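Local coordinates for hypothetical protein TT1465 (Thermus thermophilus, PDB 1WEK) that is of unknown function but has the Rossmann-like fold of the SLOG clan, with a parallel sheet between helices, and assembles from six copies of its chain, at residues Y59-A64 and E205-L210; P38-F43 and R63-A68; H52-A57 and F137-F142. All blocks are in the same frame, centred on the assembly; numbering follows the deposited sequence.

Contact 1 (Y59-A64 and E205-L210)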
ATOM      1  N   TYR A  59      33.530 -10.983  23.105  1.00 18.29           N
ATOM      2  CA  TYR A  59      34.053  -9.639  23.260  1.00 18.32           C
ATOM      3  C   TYR A  59      35.234  -9.442  22.311  1.00 15.92           C
ATOM      4  O   TYR A  59      35.290  -8.439  21.618  1.00 15.42           O
ATOM      5  CB  TYR A  59      34.473  -9.351  24.706  1.00 17.96           C
ATOM      6  CG  TYR A  59      34.968  -7.933  24.866  1.00 21.97           C
ATOM      7  CD1 TYR A  59      36.282  -7.593  24.541  1.00 23.90           C
ATOM      8  CD2 TYR A  59      34.099  -6.910  25.245  1.00 20.35           C
ATOM      9  CE1 TYR A  59      36.715  -6.277  24.579  1.00 22.74           C
ATOM     10  CE2 TYR A  59      34.525  -5.585  25.285  1.00 24.74           C
ATOM     11  CZ  TYR A  59      35.833  -5.277  24.943  1.00 22.84           C
ATOM     12  OH  TYR A  59      36.240  -3.966  24.902  1.00 28.08           O
ATOM     13  N   ARG A  60      36.145 -10.413  22.259  1.00 14.45           N
ATOM     14  CA  ARG A  60      37.317 -10.334  21.383  1.00 15.25           C
ATOM     15  C   ARG A  60      36.940 -10.229  19.906  1.00 14.85           C
ATOM     16  O   ARG A  60      37.532  -9.438  19.168  1.00 16.15           O
ATOM     17  CB  ARG A  60      38.245 -11.551  21.591  1.00 16.71           C
ATOM     18  CG  ARG A  60      38.863 -11.695  22.989  1.00 18.01           C
ATOM     19  CD  ARG A  60      40.207 -12.430  22.911  1.00 23.51           C
ATOM     20  NE  ARG A  60      40.065 -13.813  22.467  1.00 29.71           N
ATOM     21  CZ  ARG A  60      40.948 -14.476  21.722  1.00 31.70           C
ATOM     22  NH1 ARG A  60      42.065 -13.893  21.308  1.00 24.49           N
ATOM     23  NH2 ARG A  60      40.712 -15.744  21.399  1.00 31.94           N
ATOM     24  N   LEU A  61      35.972 -11.037  19.471  1.00 16.01           N
ATOM     25  CA  LEU A  61      35.501 -11.031  18.083  1.00 13.78           C
ATOM     26  C   LEU A  61      34.940  -9.653  17.761  1.00 16.00           C
ATOM     27  O   LEU A  61      35.266  -9.064  16.738  1.00 15.91           O
ATOM     28  CB  LEU A  61      34.373 -12.045  17.892  1.00 16.39           C
ATOM     29  CG  LEU A  61      34.190 -12.858  16.610  1.00 15.87           C
ATOM     30  CD1 LEU A  61      32.704 -13.035  16.378  1.00 13.63           C
ATOM     31  CD2 LEU A  61      34.842 -12.202  15.424  1.00 12.66           C
ATOM     32  N   GLY A  62      34.067  -9.162  18.639  1.00 14.41           N
ATOM     33  CA  GLY A  62      33.463  -7.859  18.433  1.00 15.69           C
ATOM     34  C   GLY A  62      34.516  -6.781  18.282  1.00 18.65           C
ATOM     35  O   GLY A  62      34.447  -5.963  17.371  1.00 19.28           O
ATOM     36  N   ARG A  63      35.492  -6.777  19.183  1.00 17.34           N
ATOM     37  CA  ARG A  63      36.575  -5.809  19.129  1.00 22.00           C
ATOM     38  C   ARG A  63      37.442  -5.964  17.858  1.00 21.55           C
ATOM     39  O   ARG A  63      37.836  -4.969  17.234  1.00 23.81           O
ATOM     40  CB  ARG A  63      37.454  -5.958  20.373  1.00 19.89           C
ATOM     41  CG  ARG A  63      38.754  -5.195  20.296  1.00 18.34           C
ATOM     42  CD  ARG A  63      39.870  -5.997  20.935  1.00 23.69           C
ATOM     43  NE  ARG A  63      39.962  -5.779  22.371  1.00 22.22           N
ATOM     44  CZ  ARG A  63      40.347  -6.702  23.247  1.00 20.87           C
ATOM     45  NH1 ARG A  63      40.663  -7.929  22.843  1.00 14.01           N
ATOM     46  NH2 ARG A  63      40.452  -6.380  24.528  1.00 20.08           N
ATOM     47  N   ALA A  64      37.750  -7.203  17.479  1.00 20.17           N
ATOM     48  CA  ALA A  64      38.577  -7.437  16.294  1.00 16.49           C
ATOM     49  C   ALA A  64      37.904  -6.951  15.009  1.00 17.26           C
ATOM     50  O   ALA A  64      38.527  -6.269  14.188  1.00 17.30           O
ATOM     51  CB  ALA A  64      38.908  -8.887  16.178  1.00  7.52           C
ATOM     52  N   GLU A 205      41.169 -16.129  12.956  1.00 27.24           N
ATOM     53  CA  GLU A 205      40.984 -16.813  11.687  1.00 27.14           C
ATOM     54  C   GLU A 205      39.717 -16.320  11.017  1.00 23.73           C
ATOM     55  O   GLU A 205      39.662 -16.188   9.790  1.00 25.81           O
ATOM     56  CB  GLU A 205      40.930 -18.328  11.904  1.00 32.15           C
ATOM     57  CG  GLU A 205      40.730 -19.130  10.633  1.00 41.10           C
ATOM     58  CD  GLU A 205      41.158 -20.575  10.790  1.00 48.25           C
ATOM     59  OE1 GLU A 205      40.624 -21.263  11.688  1.00 49.43           O
ATOM     60  OE2 GLU A 205      42.036 -21.020  10.014  1.00 52.14           O
ATOM     61  N   VAL A 206      38.700 -16.038  11.824  1.00 19.40           N
ATOM     62  CA  VAL A 206      37.440 -15.527  11.292  1.00 17.36           C
ATOM     63  C   VAL A 206      37.633 -14.134  10.714  1.00 17.14           C
ATOM     64  O   VAL A 206      37.240 -13.866   9.576  1.00 15.24           O
ATOM     65  CB  VAL A 206      36.337 -15.458  12.386  1.00 20.10           C
ATOM     66  CG1 VAL A 206      35.059 -14.852  11.802  1.00 19.81           C
ATOM     67  CG2 VAL A 206      36.042 -16.859  12.918  1.00 16.35           C
ATOM     68  N   VAL A 207      38.245 -13.242  11.491  1.00 17.03           N
ATOM     69  CA  VAL A 207      38.457 -11.887  11.016  1.00 19.94           C
ATOM     70  C   VAL A 207      39.333 -11.868   9.768  1.00 21.71           C
ATOM     71  O   VAL A 207      39.066 -11.116   8.833  1.00 18.96           O
ATOM     72  CB  VAL A 207      39.101 -11.016  12.096  1.00 20.55           C
ATOM     73  CG1 VAL A 207      39.303  -9.614  11.559  1.00 22.45           C
ATOM     74  CG2 VAL A 207      38.213 -10.997  13.339  1.00 19.25           C
ATOM     75  N   GLN A 208      40.364 -12.710   9.747  1.00 27.83           N
ATOM     76  CA  GLN A 208      41.272 -12.785   8.602  1.00 31.62           C
ATOM     77  C   GLN A 208      40.536 -13.200   7.324  1.00 31.46           C
ATOM     78  O   GLN A 208      40.765 -12.629   6.257  1.00 33.35           O
ATOM     79  CB  GLN A 208      42.416 -13.768   8.902  1.00 34.68           C
ATOM     80  CG  GLN A 208      43.294 -14.101   7.699  1.00 43.30           C
ATOM     81  CD  GLN A 208      44.560 -14.861   8.081  1.00 50.06           C
ATOM     82  OE1 GLN A 208      45.448 -14.315   8.740  1.00 55.35           O
ATOM     83  NE2 GLN A 208      44.647 -16.124   7.670  1.00 53.20           N
ATOM     84  N   ALA A 209      39.659 -14.195   7.441  1.00 30.06           N
ATOM     85  CA  ALA A 209      38.883 -14.679   6.303  1.00 29.84           C
ATOM     86  C   ALA A 209      37.953 -13.594   5.785  1.00 30.60           C
ATOM     87  O   ALA A 209      37.782 -13.446   4.577  1.00 31.56           O
ATOM     88  CB  ALA A 209      38.071 -15.899   6.700  1.00 30.19           C
ATOM     89  N   LEU A 210      37.346 -12.841   6.699  1.00 28.65           N
ATOM     90  CA  LEU A 210      36.436 -11.768   6.313  1.00 28.20           C
ATOM     91  C   LEU A 210      37.194 -10.604   5.679  1.00 31.00           C
ATOM     92  O   LEU A 210      36.680  -9.937   4.783  1.00 30.90           O
ATOM     93  CB  LEU A 210      35.658 -11.269   7.530  1.00 23.57           C
ATOM     94  CG  LEU A 210      34.705 -12.288   8.164  1.00 23.78           C
ATOM     95  CD1 LEU A 210      34.156 -11.732   9.463  1.00 11.05           C
ATOM     96  CD2 LEU A 210      33.569 -12.612   7.195  1.00 18.26           C
TER
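V207 is the bump of this interface and L61 and A64 frame the hollow that takes it, where two helices of a Rossmann-like fold lie side by side against the parallel sheet. The segments run in nearly the same direction, crossing at -26° with their axes 10.3 Å apart at closest approach. The V207 knob also touches L65 and A68, one turn further along the first helix, so the four residues L61, A64, L65 and A68 surround it in knobs-into-holes fashion.

The two branches of V207 share this work. CG1, anti to the backbone N, takes the side of A68, whereas CG2, anti to the carbonyl carbon, drops between A64 and L61. The methyl of A64 makes a shallow wall. L61 forms the deeper side, although its CB does not aim straight at the other helix: the end of its chain swings over, and the side chains of L61 and V207 pass each other in opposite directions. L61 CD2 also lies 4.5 Å from V206 CG1, a looser touch that extends the seam toward the sheet. There L61 and V206 both rest on V136, with L168 also against L61 and F166 against V206. At the centre of the seam, V207 CG2 is 3.6 Å from A64 CB and 4.1 Å from L61 CD2.

Contact 2 (P38-F43 and R63-A68)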
ATOM      1  N   PRO A  38      31.085  -2.662   5.897  1.00 24.19           N
ATOM      2  CA  PRO A  38      30.615  -4.012   5.599  1.00 26.10           C
ATOM      3  C   PRO A  38      30.040  -4.530   6.917  1.00 25.49           C
ATOM      4  O   PRO A  38      30.629  -4.302   7.983  1.00 25.67           O
ATOM      5  CB  PRO A  38      31.893  -4.731   5.191  1.00 26.10           C
ATOM      6  CG  PRO A  38      32.727  -3.635   4.637  1.00 23.35           C
ATOM      7  CD  PRO A  38      32.526  -2.545   5.632  1.00 26.07           C
ATOM      8  N   LEU A  39      28.890  -5.192   6.853  1.00 18.84           N
ATOM      9  CA  LEU A  39      28.255  -5.686   8.059  1.00 19.62           C
ATOM     10  C   LEU A  39      28.359  -7.198   8.214  1.00 22.13           C
ATOM     11  O   LEU A  39      28.086  -7.960   7.280  1.00 18.97           O
ATOM     12  CB  LEU A  39      26.784  -5.263   8.081  1.00 24.36           C
ATOM     13  CG  LEU A  39      26.530  -3.753   8.027  1.00 20.44           C
ATOM     14  CD1 LEU A  39      25.059  -3.489   7.839  1.00 25.64           C
ATOM     15  CD2 LEU A  39      27.025  -3.109   9.300  1.00 22.74           C
ATOM     16  N   VAL A  40      28.764  -7.602   9.414  1.00 20.10           N
ATOM     17  CA  VAL A  40      28.931  -8.992   9.780  1.00 19.58           C
ATOM     18  C   VAL A  40      27.895  -9.384  10.834  1.00 20.80           C
ATOM     19  O   VAL A  40      27.807  -8.760  11.898  1.00 20.13           O
ATOM     20  CB  VAL A  40      30.339  -9.223  10.353  1.00 21.41           C
ATOM     21  CG1 VAL A  40      30.455 -10.639  10.895  1.00 15.33           C
ATOM     22  CG2 VAL A  40      31.388  -8.974   9.268  1.00 16.29           C
ATOM     23  N   SER A  41      27.102 -10.407  10.532  1.00 18.11           N
ATOM     24  CA  SER A  41      26.089 -10.875  11.470  1.00 16.03           C
ATOM     25  C   SER A  41      26.758 -11.828  12.437  1.00 17.66           C
ATOM     26  O   SER A  41      27.496 -12.720  12.025  1.00 20.12           O
ATOM     27  CB  SER A  41      24.961 -11.566  10.723  1.00 17.12           C
ATOM     28  OG  SER A  41      24.152 -10.584  10.110  1.00 19.34           O
ATOM     29  N   VAL A  42      26.515 -11.616  13.725  1.00 17.15           N
ATOM     30  CA  VAL A  42      27.133 -12.419  14.770  1.00 16.65           C
ATOM     31  C   VAL A  42      26.092 -12.966  15.743  1.00 15.85           C
ATOM     32  O   VAL A  42      25.181 -12.262  16.165  1.00 17.70           O
ATOM     33  CB  VAL A  42      28.172 -11.565  15.522  1.00 16.44           C
ATOM     34  CG1 VAL A  42      28.973 -12.420  16.492  1.00 16.76           C
ATOM     35  CG2 VAL A  42      29.095 -10.904  14.516  1.00 11.38           C
ATOM     36  N   PHE A  43      26.226 -14.237  16.091  1.00 17.86           N
ATOM     37  CA  PHE A  43      25.272 -14.876  16.977  1.00 13.10           C
ATOM     38  C   PHE A  43      25.906 -15.633  18.135  1.00  9.90           C
ATOM     39  O   PHE A  43      26.998 -16.188  18.018  1.00 10.38           O
ATOM     40  CB  PHE A  43      24.402 -15.840  16.166  1.00 16.80           C
ATOM     41  CG  PHE A  43      23.879 -15.251  14.903  1.00 16.99           C
ATOM     42  CD1 PHE A  43      24.653 -15.265  13.745  1.00 19.16           C
ATOM     43  CD2 PHE A  43      22.625 -14.645  14.872  1.00 17.77           C
ATOM     44  CE1 PHE A  43      24.195 -14.687  12.577  1.00 18.01           C
ATOM     45  CE2 PHE A  43      22.148 -14.056  13.706  1.00 20.18           C
ATOM     46  CZ  PHE A  43      22.936 -14.076  12.552  1.00 25.30           C
ATOM     47  N   ARG A  63      35.492  -6.777  19.183  1.00 17.34           N
ATOM     48  CA  ARG A  63      36.575  -5.809  19.129  1.00 22.00           C
ATOM     49  C   ARG A  63      37.442  -5.964  17.858  1.00 21.55           C
ATOM     50  O   ARG A  63      37.836  -4.969  17.234  1.00 23.81           O
ATOM     51  CB  ARG A  63      37.454  -5.958  20.373  1.00 19.89           C
ATOM     52  CG  ARG A  63      38.754  -5.195  20.296  1.00 18.34           C
ATOM     53  CD  ARG A  63      39.870  -5.997  20.935  1.00 23.69           C
ATOM     54  NE  ARG A  63      39.962  -5.779  22.371  1.00 22.22           N
ATOM     55  CZ  ARG A  63      40.347  -6.702  23.247  1.00 20.87           C
ATOM     56  NH1 ARG A  63      40.663  -7.929  22.843  1.00 14.01           N
ATOM     57  NH2 ARG A  63      40.452  -6.380  24.528  1.00 20.08           N
ATOM     58  N   ALA A  64      37.750  -7.203  17.479  1.00 20.17           N
ATOM     59  CA  ALA A  64      38.577  -7.437  16.294  1.00 16.49           C
ATOM     60  C   ALA A  64      37.904  -6.951  15.009  1.00 17.26           C
ATOM     61  O   ALA A  64      38.527  -6.269  14.188  1.00 17.30           O
ATOM     62  CB  ALA A  64      38.908  -8.887  16.178  1.00  7.52           C
ATOM     63  N   LEU A  65      36.631  -7.284  14.835  1.00 15.89           N
ATOM     64  CA  LEU A  65      35.919  -6.865  13.630  1.00 17.02           C
ATOM     65  C   LEU A  65      35.881  -5.341  13.465  1.00 14.11           C
ATOM     66  O   LEU A  65      36.085  -4.824  12.373  1.00 15.47           O
ATOM     67  CB  LEU A  65      34.516  -7.433  13.646  1.00 11.01           C
ATOM     68  CG  LEU A  65      34.461  -8.955  13.524  1.00 14.41           C
ATOM     69  CD1 LEU A  65      33.113  -9.459  14.031  1.00  7.91           C
ATOM     70  CD2 LEU A  65      34.699  -9.349  12.068  1.00  8.12           C
ATOM     71  N   ALA A  66      35.616  -4.627  14.551  1.00 18.71           N
ATOM     72  CA  ALA A  66      35.591  -3.166  14.522  1.00 19.13           C
ATOM     73  C   ALA A  66      36.965  -2.652  14.104  1.00 22.11           C
ATOM     74  O   ALA A  66      37.088  -1.766  13.252  1.00 23.86           O
ATOM     75  CB  ALA A  66      35.245  -2.628  15.893  1.00 18.60           C
ATOM     76  N   GLU A  67      38.004  -3.222  14.704  1.00 21.08           N
ATOM     77  CA  GLU A  67      39.365  -2.812  14.390  1.00 20.43           C
ATOM     78  C   GLU A  67      39.633  -2.991  12.897  1.00 21.32           C
ATOM     79  O   GLU A  67      40.162  -2.088  12.234  1.00 20.79           O
ATOM     80  CB  GLU A  67      40.366  -3.628  15.220  1.00 16.42           C
ATOM     81  CG  GLU A  67      40.559  -3.123  16.651  1.00 17.91           C
ATOM     82  CD  GLU A  67      41.343  -4.117  17.517  1.00 22.92           C
ATOM     83  OE1 GLU A  67      41.689  -3.786  18.675  1.00 24.06           O
ATOM     84  OE2 GLU A  67      41.605  -5.241  17.041  1.00 19.48           O
ATOM     85  N   ALA A  68      39.253  -4.153  12.368  1.00 19.99           N
ATOM     86  CA  ALA A  68      39.446  -4.465  10.951  1.00 18.83           C
ATOM     87  C   ALA A  68      38.567  -3.613  10.036  1.00 20.32           C
ATOM     88  O   ALA A  68      38.736  -3.608   8.811  1.00 24.09           O
ATOM     89  CB  ALA A  68      39.169  -5.937  10.705  1.00 18.98           C
TER
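L65 reaches from its helix to the strand and lays one methyl across the pair V40 and V42, the two valines that point from the same face of the strand. L65 CD1 is 4.3 Å from V40 CG1 and equally 4.3 Å from V42 CG2. Those two valine methyls are themselves neighbours, V40 CG1 lying 3.9 Å from V42 CG2, so the leucine methyl straddles a small saddle between them.

The valines offer different branches to build that saddle although their rotamers are alike. V40 presents the methyl anti to its backbone N (chi1 173°), and V42 the one anti to its carbonyl carbon. On the helix, the CG of L65 is anti to its own carbonyl carbon (chi1 -67°), and a chi2 of 160° stretches CD1 out as the far end of the chain. That extended form bridges a wide gap, for the nearest CA atoms, those of V40 and L65, are 8.3 Å apart. L65 CD2 turns to the other branch of V40 and stands 4.4 Å from V40 CG2.

The residues belong to the first two members of a beta-alpha-beta crossover: strand 39-43 leads into helix 53-68, and the chain returns as strand 71-74, which pairs beside the first strand through backbone bonds from V40 to G71 and V73. L65 also leans on V72 of that returning strand, and F70 in the connecting turn touches both V40 and L65.

The alternate residues of the strand, S41 and F43, face the other side of the sheet. S41 OG is hydrogen-bonded to the carbonyl oxygen of F128, and the ring of F43 stacks with that of F137.

Contact 3 (H52-A57 and F137-F142). With PO4 (phosphate ion), chain G.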
ATOM      1  N   HIS A  52      32.163 -16.019  31.267  1.00 28.29           N
ATOM      2  CA  HIS A  52      31.962 -17.256  30.527  1.00 25.74           C
ATOM      3  C   HIS A  52      32.835 -17.213  29.264  1.00 25.38           C
ATOM      4  O   HIS A  52      32.969 -16.165  28.633  1.00 25.76           O
ATOM      5  CB  HIS A  52      30.475 -17.369  30.164  1.00 25.56           C
ATOM      6  CG  HIS A  52      30.068 -18.718  29.658  1.00 24.33           C
ATOM      7  ND1 HIS A  52      30.438 -19.194  28.418  1.00 20.30           N
ATOM      8  CD2 HIS A  52      29.327 -19.697  30.232  1.00 25.56           C
ATOM      9  CE1 HIS A  52      29.943 -20.407  28.249  1.00 24.84           C
ATOM     10  NE2 HIS A  52      29.264 -20.736  29.334  1.00 26.69           N
ATOM     11  N   PRO A  53      33.436 -18.353  28.880  1.00 25.86           N
ATOM     12  CA  PRO A  53      34.296 -18.441  27.693  1.00 25.31           C
ATOM     13  C   PRO A  53      33.653 -17.872  26.421  1.00 25.24           C
ATOM     14  O   PRO A  53      34.310 -17.190  25.632  1.00 28.07           O
ATOM     15  CB  PRO A  53      34.558 -19.940  27.574  1.00 24.15           C
ATOM     16  CG  PRO A  53      34.486 -20.396  28.960  1.00 28.99           C
ATOM     17  CD  PRO A  53      33.292 -19.678  29.501  1.00 24.13           C
ATOM     18  N   ALA A  54      32.371 -18.161  26.222  1.00 21.85           N
ATOM     19  CA  ALA A  54      31.661 -17.675  25.045  1.00 18.66           C
ATOM     20  C   ALA A  54      31.562 -16.159  25.055  1.00 19.49           C
ATOM     21  O   ALA A  54      31.629 -15.519  24.011  1.00 20.81           O
ATOM     22  CB  ALA A  54      30.283 -18.279  24.991  1.00 22.04           C
ATOM     23  N   TYR A  55      31.419 -15.579  26.242  1.00 18.17           N
ATOM     24  CA  TYR A  55      31.293 -14.138  26.366  1.00 16.08           C
ATOM     25  C   TYR A  55      32.616 -13.454  26.059  1.00 17.42           C
ATOM     26  O   TYR A  55      32.674 -12.514  25.269  1.00 17.06           O
ATOM     27  CB  TYR A  55      30.858 -13.778  27.782  1.00 17.05           C
ATOM     28  CG  TYR A  55      30.573 -12.306  27.969  1.00 17.51           C
ATOM     29  CD1 TYR A  55      29.267 -11.824  27.930  1.00 17.13           C
ATOM     30  CD2 TYR A  55      31.609 -11.393  28.187  1.00 18.64           C
ATOM     31  CE1 TYR A  55      28.990 -10.473  28.108  1.00 20.13           C
ATOM     32  CE2 TYR A  55      31.346 -10.037  28.365  1.00 19.02           C
ATOM     33  CZ  TYR A  55      30.032  -9.587  28.325  1.00 22.87           C
ATOM     34  OH  TYR A  55      29.755  -8.254  28.492  1.00 29.48           O
ATOM     35  N   GLU A  56      33.685 -13.931  26.681  1.00 17.30           N
ATOM     36  CA  GLU A  56      34.991 -13.337  26.462  1.00 23.26           C
ATOM     37  C   GLU A  56      35.354 -13.438  24.985  1.00 21.63           C
ATOM     38  O   GLU A  56      35.779 -12.456  24.371  1.00 20.34           O
ATOM     39  CB  GLU A  56      36.054 -14.027  27.330  1.00 25.56           C
ATOM     40  CG  GLU A  56      35.762 -13.940  28.833  1.00 36.61           C
ATOM     41  CD  GLU A  56      35.267 -12.556  29.263  1.00 43.22           C
ATOM     42  OE1 GLU A  56      35.989 -11.552  29.044  1.00 46.97           O
ATOM     43  OE2 GLU A  56      34.148 -12.473  29.824  1.00 43.30           O
ATOM     44  N   ALA A  57      35.165 -14.621  24.415  1.00 20.31           N
ATOM     45  CA  ALA A  57      35.470 -14.834  23.005  1.00 19.85           C
ATOM     46  C   ALA A  57      34.653 -13.856  22.167  1.00 19.02           C
ATOM     47  O   ALA A  57      35.156 -13.271  21.206  1.00 20.13           O
ATOM     48  CB  ALA A  57      35.145 -16.266  22.612  1.00 12.23           C
ATOM     49  N   PHE A 137      28.881 -17.849  14.246  1.00 13.95           N
ATOM     50  CA  PHE A 137      28.047 -18.461  15.278  1.00 15.15           C
ATOM     51  C   PHE A 137      28.859 -18.901  16.501  1.00 16.91           C
ATOM     52  O   PHE A 137      29.698 -19.797  16.416  1.00 15.07           O
ATOM     53  CB  PHE A 137      27.264 -19.628  14.671  1.00  7.44           C
ATOM     54  CG  PHE A 137      26.308 -19.192  13.584  1.00  4.73           C
ATOM     55  CD1 PHE A 137      26.753 -19.010  12.281  1.00  1.34           C
ATOM     56  CD2 PHE A 137      25.001 -18.849  13.893  1.00  5.71           C
ATOM     57  CE1 PHE A 137      25.912 -18.479  11.296  1.00  5.25           C
ATOM     58  CE2 PHE A 137      24.142 -18.312  12.909  1.00 11.83           C
ATOM     59  CZ  PHE A 137      24.608 -18.125  11.606  1.00  7.93           C
ATOM     60  N   LEU A 138      28.620 -18.241  17.637  1.00 16.61           N
ATOM     61  CA  LEU A 138      29.319 -18.588  18.874  1.00 17.61           C
ATOM     62  C   LEU A 138      28.420 -19.527  19.680  1.00 15.86           C
ATOM     63  O   LEU A 138      27.238 -19.671  19.365  1.00 14.75           O
ATOM     64  CB  LEU A 138      29.626 -17.311  19.679  1.00 19.85           C
ATOM     65  CG  LEU A 138      30.699 -16.389  19.090  1.00 20.02           C
ATOM     66  CD1 LEU A 138      30.265 -14.921  19.173  1.00 20.34           C
ATOM     67  CD2 LEU A 138      32.001 -16.605  19.835  1.00 21.17           C
ATOM     68  N   PRO A 139      28.974 -20.228  20.689  1.00 14.97           N
ATOM     69  CA  PRO A 139      28.080 -21.109  21.452  1.00 10.27           C
ATOM     70  C   PRO A 139      26.797 -20.355  21.798  1.00 10.93           C
ATOM     71  O   PRO A 139      26.837 -19.172  22.192  1.00  6.34           O
ATOM     72  CB  PRO A 139      28.905 -21.442  22.687  1.00  5.42           C
ATOM     73  CG  PRO A 139      30.294 -21.581  22.104  1.00  3.42           C
ATOM     74  CD  PRO A 139      30.379 -20.420  21.100  1.00 12.77           C
ATOM     75  N   GLY A 140      25.673 -21.038  21.612  1.00  9.15           N
ATOM     76  CA  GLY A 140      24.359 -20.479  21.882  1.00 10.93           C
ATOM     77  C   GLY A 140      23.363 -21.624  22.065  1.00 14.76           C
ATOM     78  O   GLY A 140      23.765 -22.791  22.208  1.00 13.12           O
ATOM     79  N   GLY A 141      22.074 -21.293  22.067  1.00 15.65           N
ATOM     80  CA  GLY A 141      21.031 -22.289  22.252  1.00 13.62           C
ATOM     81  C   GLY A 141      20.066 -22.350  21.084  1.00 15.21           C
ATOM     82  O   GLY A 141      20.497 -22.357  19.937  1.00 17.66           O
ATOM     83  N   PHE A 142      18.764 -22.386  21.357  1.00 14.80           N
ATOM     84  CA  PHE A 142      17.768 -22.485  20.286  1.00 14.10           C
ATOM     85  C   PHE A 142      17.800 -21.333  19.293  1.00 13.09           C
ATOM     86  O   PHE A 142      17.650 -21.542  18.089  1.00 12.13           O
ATOM     87  CB  PHE A 142      16.350 -22.609  20.870  1.00 12.01           C
ATOM     88  CG  PHE A 142      16.014 -23.994  21.363  1.00 12.61           C
ATOM     89  CD1 PHE A 142      14.814 -24.237  22.029  1.00 16.89           C
ATOM     90  CD2 PHE A 142      16.913 -25.048  21.206  1.00 13.76           C
ATOM     91  CE1 PHE A 142      14.515 -25.510  22.542  1.00 12.42           C
ATOM     92  CE2 PHE A 142      16.627 -26.319  21.712  1.00 14.57           C
ATOM     93  CZ  PHE A 142      15.424 -26.548  22.386  1.00 13.64           C
TER
HETATM   94  P   PO4 G 501      19.879 -18.316  22.168  1.00 20.22           P
HETATM   95  O1  PO4 G 501      20.919 -19.028  21.375  1.00 17.95           O
HETATM   96  O2  PO4 G 501      20.433 -17.936  23.495  1.00 16.82           O
HETATM   97  O3  PO4 G 501      18.708 -19.212  22.356  1.00 19.77           O
HETATM   98  O4  PO4 G 501      19.457 -17.089  21.444  1.00 20.63           O
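The backbone of the first turn of helix 53-68 comes alongside the loop that follows strand 132-137, the CA atoms of A54 and P139 standing 6.1 Å apart. No hydrogen bond crosses between them, and the join is made by small apolar groups. A54 CB meets P139 CB at 4.1 Å, and one turn on, A57 CB lies 4.2 Å from L138 CD2. L138 CD2 also sits 4.3 Å from A54 O, so it rests on the A57 methyl and on the carbonyl oxygen of A54.

The helix start is capped by H52, whose ND1 accepts the N-H of A54 at 3.1 Å. The bond is fairly straight (157°), and the donor lies close to the imidazole plane, a bond that, with the stacking on F48, constrains the rotation of the ring.

Beyond P139 the loop reads Pro-Gly-Gly-Phe-Gly-Thr, the PGGxGT signature of this family. G141, the N-cap of helix 142-156, gives its N-H to a phosphate ion, with G141 N 2.6 Å from phosphate O1. G143 N, T144 OG1 and A46 N also bind the ion, and the N-terminal end of helix 142-156 would be expected to offset part of its negative charge.

Among the surrounding elements, V80 of helix 79-90 packs on both A54 and L138, V84 joins it over L138, and L168 of strand 165-168 closes in on the same leucine.

In the fold
All three contacts use helix 53-68: contact 3 its start, contact 1 its middle and contact 2 its last turns. Contacts 1 and 2, with centres about 6 Å apart, share R63 and A64 and merge into one apolar core, where L210 CD1 lies 3.6 Å from L65 CD2 and L61 CD1 lies 3.8 Å from V42 CG1. Contact 3 has its centre about 14 Å from that of contact 1 and about 15 Å from that of contact 2. L138 joins it to both: its CD1 is 4.2 Å from L61 CD1, and its N is 2.6 Å from F43 O, a probable hydrogen bond. Of the three, contact 3 holds the phosphate.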